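Local coordinates for protein putative xanthine dehydrogenase YAGS fad-binding subunit (Escherichia coli, PDB 5G5G) that probably serves as the molybdenum-cofactor-binding subunit of a periplasmic aldehyde oxidase, binding a pterin cytosine dinucleotide and a dioxothiomolybdenum centre, at residues C[624-627]-C[628-632]; C[352-355]-C[356-360]. All coordinates share one frame; numbering follows the deposited sequence.

Interaction 1. Residues C[624-627]-C[628-632]; sequences SQVI and GAMTM. With MCN (pterin cytosine dinucleotide), chain Y.
Helix 619-638 of the molybdenum cofactor-binding region carries one turn, in which Val626 packs against Met630 and Thr631 binds the carbonyl of Ile627, beside the pterin cytosine dinucleotide. It shows how one helix can serve a cofactor on one face and the protein core on another. The cofactor face carries Gln625, whose side chain folds back at chi2 (-64°); its CG lies 3.5 Å from the cofactor ribose atom O4D, and its amide group reaches the pterin. Arg350 packs on Gln625 and on Ala629. On the core face, Met630 SD rests 3.8 Å from Val626 CG1; the two side chains cross at a slant, and both pack on side chains of strands 602-612 and 669-674. The helical backbone is regular, and Met630 N gives a nearly straight bond of 2.7 Å to Val626 O. One carbonyl is gripped twice. With OG1 opposite its carbonyl carbon and beside the backbone N (chi1 -57°), Thr631 donates to Ile627 O, which also accepts Thr631 N. Gln670 of strand 669-674 bonds the same hydroxyl, tying helix to sheet. The two donors come to Ile627 O from opposite faces of its carbonyl plane, Thr631 OG1 at 2.9 Å and Thr631 N at 3.0 Å.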
loop_
_atom_site.group_PDB
_atom_site.type_symbol
_atom_site.label_atom_id
_atom_site.label_comp_id
_atom_site.label_asym_id
_atom_site.label_seq_id
_atom_site.Cartn_x
_atom_site.Cartn_y
_atom_site.Cartn_z
ATOM N N SER C 624 14.265 8.080 -6.443
ATOM C CA SER C 624 12.914 7.810 -5.936
ATOM C C SER C 624 12.482 6.375 -6.123
ATOM O O SER C 624 11.838 5.786 -5.245
ATOM C CB SER C 624 11.932 8.800 -6.555
ATOM O OG SER C 624 12.098 10.096 -5.922
ATOM N N GLN C 625 12.826 5.830 -7.260
ATOM C CA GLN C 625 12.496 4.461 -7.503
ATOM C C GLN C 625 13.109 3.504 -6.469
ATOM O O GLN C 625 12.512 2.575 -6.057
ATOM C CB GLN C 625 13.021 4.022 -8.860
ATOM C CG GLN C 625 12.195 4.512 -10.024
ATOM C CD GLN C 625 10.806 3.924 -9.985
ATOM O OE1 GLN C 625 9.868 4.581 -9.599
ATOM N NE2 GLN C 625 10.718 2.702 -10.319
ATOM N N VAL C 626 14.353 3.776 -6.125
ATOM C CA VAL C 626 15.088 2.918 -5.236
ATOM C C VAL C 626 14.638 3.084 -3.781
ATOM O O VAL C 626 14.479 2.089 -3.069
ATOM C CB VAL C 626 16.600 3.101 -5.412
ATOM C CG1 VAL C 626 17.341 2.198 -4.471
ATOM C CG2 VAL C 626 16.952 2.721 -6.836
ATOM N N ILE C 627 14.421 4.299 -3.330
ATOM C CA ILE C 627 13.880 4.462 -1.976
ATOM C C ILE C 627 12.478 3.870 -1.879
ATOM O O ILE C 627 12.108 3.321 -0.861
ATOM C CB ILE C 627 13.920 5.906 -1.401
ATOM C CG1 ILE C 627 12.977 6.847 -2.174
ATOM C CG2 ILE C 627 15.343 6.488 -1.403
ATOM C CD1 ILE C 627 12.890 8.225 -1.556
ATOM N N GLY C 628 11.740 3.946 -2.970
ATOM C CA GLY C 628 10.403 3.389 -3.030
ATOM C C GLY C 628 10.478 1.877 -2.922
ATOM O O GLY C 628 9.663 1.199 -2.223
ATOM N N ALA C 629 11.438 1.303 -3.652
ATOM C CA ALA C 629 11.644 -0.121 -3.595
ATOM C C ALA C 629 12.185 -0.586 -2.239
ATOM O O ALA C 629 11.812 -1.690 -1.775
ATOM C CB ALA C 629 12.556 -0.543 -4.719
ATOM N N MET C 630 13.079 0.203 -1.657
ATOM C CA MET C 630 13.561 -0.029 -0.276
ATOM C C MET C 630 12.380 -0.111 0.722
ATOM O O MET C 630 12.308 -1.040 1.539
ATOM C CB MET C 630 14.572 1.013 0.173
ATOM C CG MET C 630 15.920 0.870 -0.586
ATOM S SD MET C 630 16.885 2.412 -0.658
ATOM C CE MET C 630 17.482 2.478 0.990
ATOM N N THR C 631 11.438 0.823 0.592
ATOM C CA THR C 631 10.245 0.813 1.398
ATOM C C THR C 631 9.382 -0.416 1.175
ATOM O O THR C 631 8.950 -1.061 2.144
ATOM C CB THR C 631 9.479 2.132 1.123
ATOM O OG1 THR C 631 10.379 3.231 1.421
ATOM C CG2 THR C 631 8.235 2.161 1.972
ATOM N N MET C 632 9.179 -0.810 -0.082
ATOM C CA MET C 632 8.389 -2.005 -0.370
ATOM C C MET C 632 9.086 -3.287 0.142
ATOM O O MET C 632 8.428 -4.218 0.630
ATOM C CB MET C 632 8.117 -2.055 -1.876
ATOM C CG MET C 632 7.140 -3.092 -2.284
ATOM S SD MET C 632 6.636 -2.768 -4.018
ATOM C CE MET C 632 5.470 -1.463 -3.856
HETATM N N1 MCN Y . 15.490 5.325 -14.513
HETATM C C2 MCN Y . 16.522 6.337 -14.763
HETATM N N3 MCN Y . 17.632 5.552 -15.458
HETATM C C4 MCN Y . 17.817 4.265 -15.704
HETATM C C5 MCN Y . 16.570 3.459 -15.464
HETATM C C6 MCN Y . 15.557 3.992 -14.847
HETATM O O2 MCN Y . 16.528 7.435 -14.551
HETATM N N4 MCN Y . 18.848 3.673 -16.190
HETATM C "C1'" MCN Y . 14.426 5.853 -13.675
HETATM C C2D MCN Y . 13.444 6.776 -14.490
HETATM O "O2'" MCN Y . 12.829 7.715 -13.612
HETATM C "C3'" MCN Y . 12.519 5.760 -14.933
HETATM C C4D MCN Y . 12.236 4.691 -13.784
HETATM O O4D MCN Y . 13.617 4.777 -13.184
HETATM O "O3'" MCN Y . 11.184 6.180 -15.394
HETATM C "C5'" MCN Y . 11.968 3.321 -14.005
HETATM O "O5'" MCN Y . 12.497 2.827 -15.213
HETATM P PA MCN Y . 12.626 1.292 -15.389
HETATM O O1A MCN Y . 12.898 1.043 -16.872
HETATM O O2A MCN Y . 13.516 0.724 -14.339
HETATM O O3A MCN Y . 11.078 0.718 -15.050
HETATM P PB MCN Y . 9.900 0.698 -16.104
HETATM O O1B MCN Y . 9.929 -0.549 -16.876
HETATM O O2B MCN Y . 9.847 2.006 -16.822
HETATM O O3B MCN Y . 8.703 0.748 -15.086
HETATM C C10 MCN Y . 8.206 -0.522 -14.485
HETATM C "C9'" MCN Y . 8.675 -0.753 -13.092
HETATM C "C8'" MCN Y . 8.160 -2.235 -12.670
HETATM S "S8'" MCN Y . 8.300 -3.525 -13.729
HETATM C "C7'" MCN Y . 7.502 -2.284 -11.618
HETATM S "S7'" MCN Y . 6.681 -3.782 -11.090
HETATM C "C6'" MCN Y . 7.526 -1.158 -10.539
HETATM C C7 MCN Y . 8.641 -0.121 -11.038
HETATM O "O9'" MCN Y . 8.423 0.306 -12.322
HETATM N "N5'" MCN Y . 6.139 -0.478 -10.723
HETATM C C4A MCN Y . 5.933 0.884 -10.135
HETATM N "N8'" MCN Y . 8.514 1.082 -10.187
HETATM C C4B MCN Y . 7.302 1.628 -9.957
HETATM N "N1'" MCN Y . 7.241 2.850 -9.286
HETATM C "C2'" MCN Y . 6.069 3.609 -9.210
HETATM N "N2'" MCN Y . 6.001 4.693 -8.600
HETATM N "N3'" MCN Y . 4.918 2.889 -9.378
HETATM C "C4'" MCN Y . 4.698 1.670 -9.998
HETATM O "O4'" MCN Y . 3.690 0.985 -10.257
#

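Interaction 2. Residues C[352-355]-C[356-360]; sequences PGEA and PGLMA
Gly353 O accepts the backbone N-H of Gly357 at 2.8 Å, nearly along the C=O axis, and this bond opens the first turn of helix 354-372, with Gly353 at the N-cap. Proline is well tolerated in the first turn of a helix, and this one also uses glycine just before it. Gly353 makes the turn with a positive phi of 85°, a backbone shape easier for glycine than for other residues. Pro356 sits where a residue's N-H would have no intrahelical acceptor, so proline's lack of one costs no helical bond; Pro352 O, four residues back, accepts from Arg440. The pyrrolidine ring packs against the start of the turn: its CD is 3.3 Å from Gly353 O. Without the ring, as with an alanine here, the first turn is likely to lose its backbone restraint and a gap to open beside Thr182, Thr285 and Glu317, which pack on it. Glu354 turns its carboxylate to the salt bridge with Arg440 and to Gln321, while its carbonyl oxygen takes Leu358 N at 2.9 Å in an almost straight bond. Pro352, just ahead of the helix, touches the dioxothiomolybdenum ion, so the turn lies next to the metal pocket. Further along, Met359 holds CG opposite its carbonyl carbon and beside the backbone N (chi1 -78°), which brings CG to 3.1 Å from Ala355 O.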
loop_
_atom_site.group_PDB
_atom_site.type_symbol
_atom_site.label_atom_id
_atom_site.label_comp_id
_atom_site.label_asym_id
_atom_site.label_seq_id
_atom_site.Cartn_x
_atom_site.Cartn_y
_atom_site.Cartn_z
ATOM N N PRO C 352 9.181 -10.074 -10.090
ATOM C CA PRO C 352 8.687 -11.433 -9.960
ATOM C C PRO C 352 9.854 -12.407 -10.034
ATOM O O PRO C 352 10.764 -12.234 -10.878
ATOM C CB PRO C 352 7.776 -11.631 -11.182
ATOM C CG PRO C 352 7.974 -10.438 -12.023
ATOM C CD PRO C 352 8.603 -9.367 -11.244
ATOM N N GLY C 353 9.825 -13.346 -9.109
ATOM C CA GLY C 353 10.867 -14.350 -9.013
ATOM C C GLY C 353 12.058 -13.870 -8.209
ATOM O O GLY C 353 12.389 -14.481 -7.181
ATOM N N GLU C 354 12.758 -12.809 -8.654
ATOM C CA GLU C 354 13.932 -12.360 -7.905
ATOM C C GLU C 354 13.596 -11.843 -6.526
ATOM O O GLU C 354 14.339 -12.070 -5.572
ATOM C CB GLU C 354 14.734 -11.292 -8.685
ATOM C CG GLU C 354 15.806 -11.892 -9.574
ATOM C CD GLU C 354 15.304 -12.439 -10.878
ATOM O OE1 GLU C 354 14.124 -12.282 -11.238
ATOM O OE2 GLU C 354 16.142 -13.048 -11.571
ATOM N N ALA C 355 12.467 -11.161 -6.358
ATOM C CA ALA C 355 12.206 -10.640 -5.001
ATOM C C ALA C 355 12.161 -11.807 -3.962
ATOM O O ALA C 355 12.931 -11.821 -3.013
ATOM C CB ALA C 355 10.949 -9.768 -4.974
ATOM N N PRO C 356 11.299 -12.825 -4.159
ATOM C CA PRO C 356 11.298 -13.934 -3.192
ATOM C C PRO C 356 12.511 -14.839 -3.287
ATOM O O PRO C 356 12.983 -15.371 -2.248
ATOM C CB PRO C 356 9.977 -14.671 -3.489
ATOM C CG PRO C 356 9.715 -14.382 -4.957
ATOM C CD PRO C 356 10.203 -12.969 -5.154
ATOM N N GLY C 357 13.086 -14.994 -4.474
ATOM C CA GLY C 357 14.281 -15.831 -4.598
ATOM C C GLY C 357 15.433 -15.300 -3.786
ATOM O O GLY C 357 16.122 -16.065 -3.109
ATOM N N LEU C 358 15.693 -13.995 -3.889
ATOM C CA LEU C 358 16.744 -13.359 -3.073
ATOM C C LEU C 358 16.366 -13.268 -1.623
ATOM O O LEU C 358 17.255 -13.275 -0.768
ATOM C CB LEU C 358 17.086 -11.957 -3.626
ATOM C CG LEU C 358 17.744 -12.017 -5.013
ATOM C CD1 LEU C 358 17.633 -10.657 -5.685
ATOM C CD2 LEU C 358 19.212 -12.390 -4.872
ATOM N N MET C 359 15.068 -13.203 -1.317
ATOM C CA MET C 359 14.653 -13.251 0.109
ATOM C C MET C 359 15.162 -14.555 0.782
ATOM O O MET C 359 15.540 -14.524 1.950
ATOM C CB MET C 359 13.154 -13.145 0.262
ATOM C CG MET C 359 12.633 -11.725 0.114
ATOM S SD MET C 359 10.862 -11.559 -0.107
ATOM C CE MET C 359 10.323 -11.637 1.585
ATOM N N ALA C 360 15.217 -15.632 0.018
ATOM C CA ALA C 360 15.802 -16.904 0.456
ATOM C C ALA C 360 17.328 -16.971 0.247
ATOM O O ALA C 360 18.051 -17.257 1.207
ATOM C CB ALA C 360 15.117 -18.061 -0.229
#

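How the interactions relate
Both contacts are single helical turns in the buried interior, their centres 16 Å apart and their nearest atoms about 8 Å, and they do not touch. They belong to different helices: interaction 2 opens helix 354-372, whereas interaction 1 lies within helix 619-638. Place governs chemistry. The helix start relies on glycine and proline, with an outside salt bridge; the mid-helix turn combines sulfur and branched apolar packing against strands with a glutamine facing the pterin. Another protein chain reaches interaction 1, but no other protein chain touches interaction 2. Interaction 1 borders the pterin dinucleotide and interaction 2, through Pro352, the dioxothiomolybdenum ion, two parts of what is probably one molybdenum cofactor.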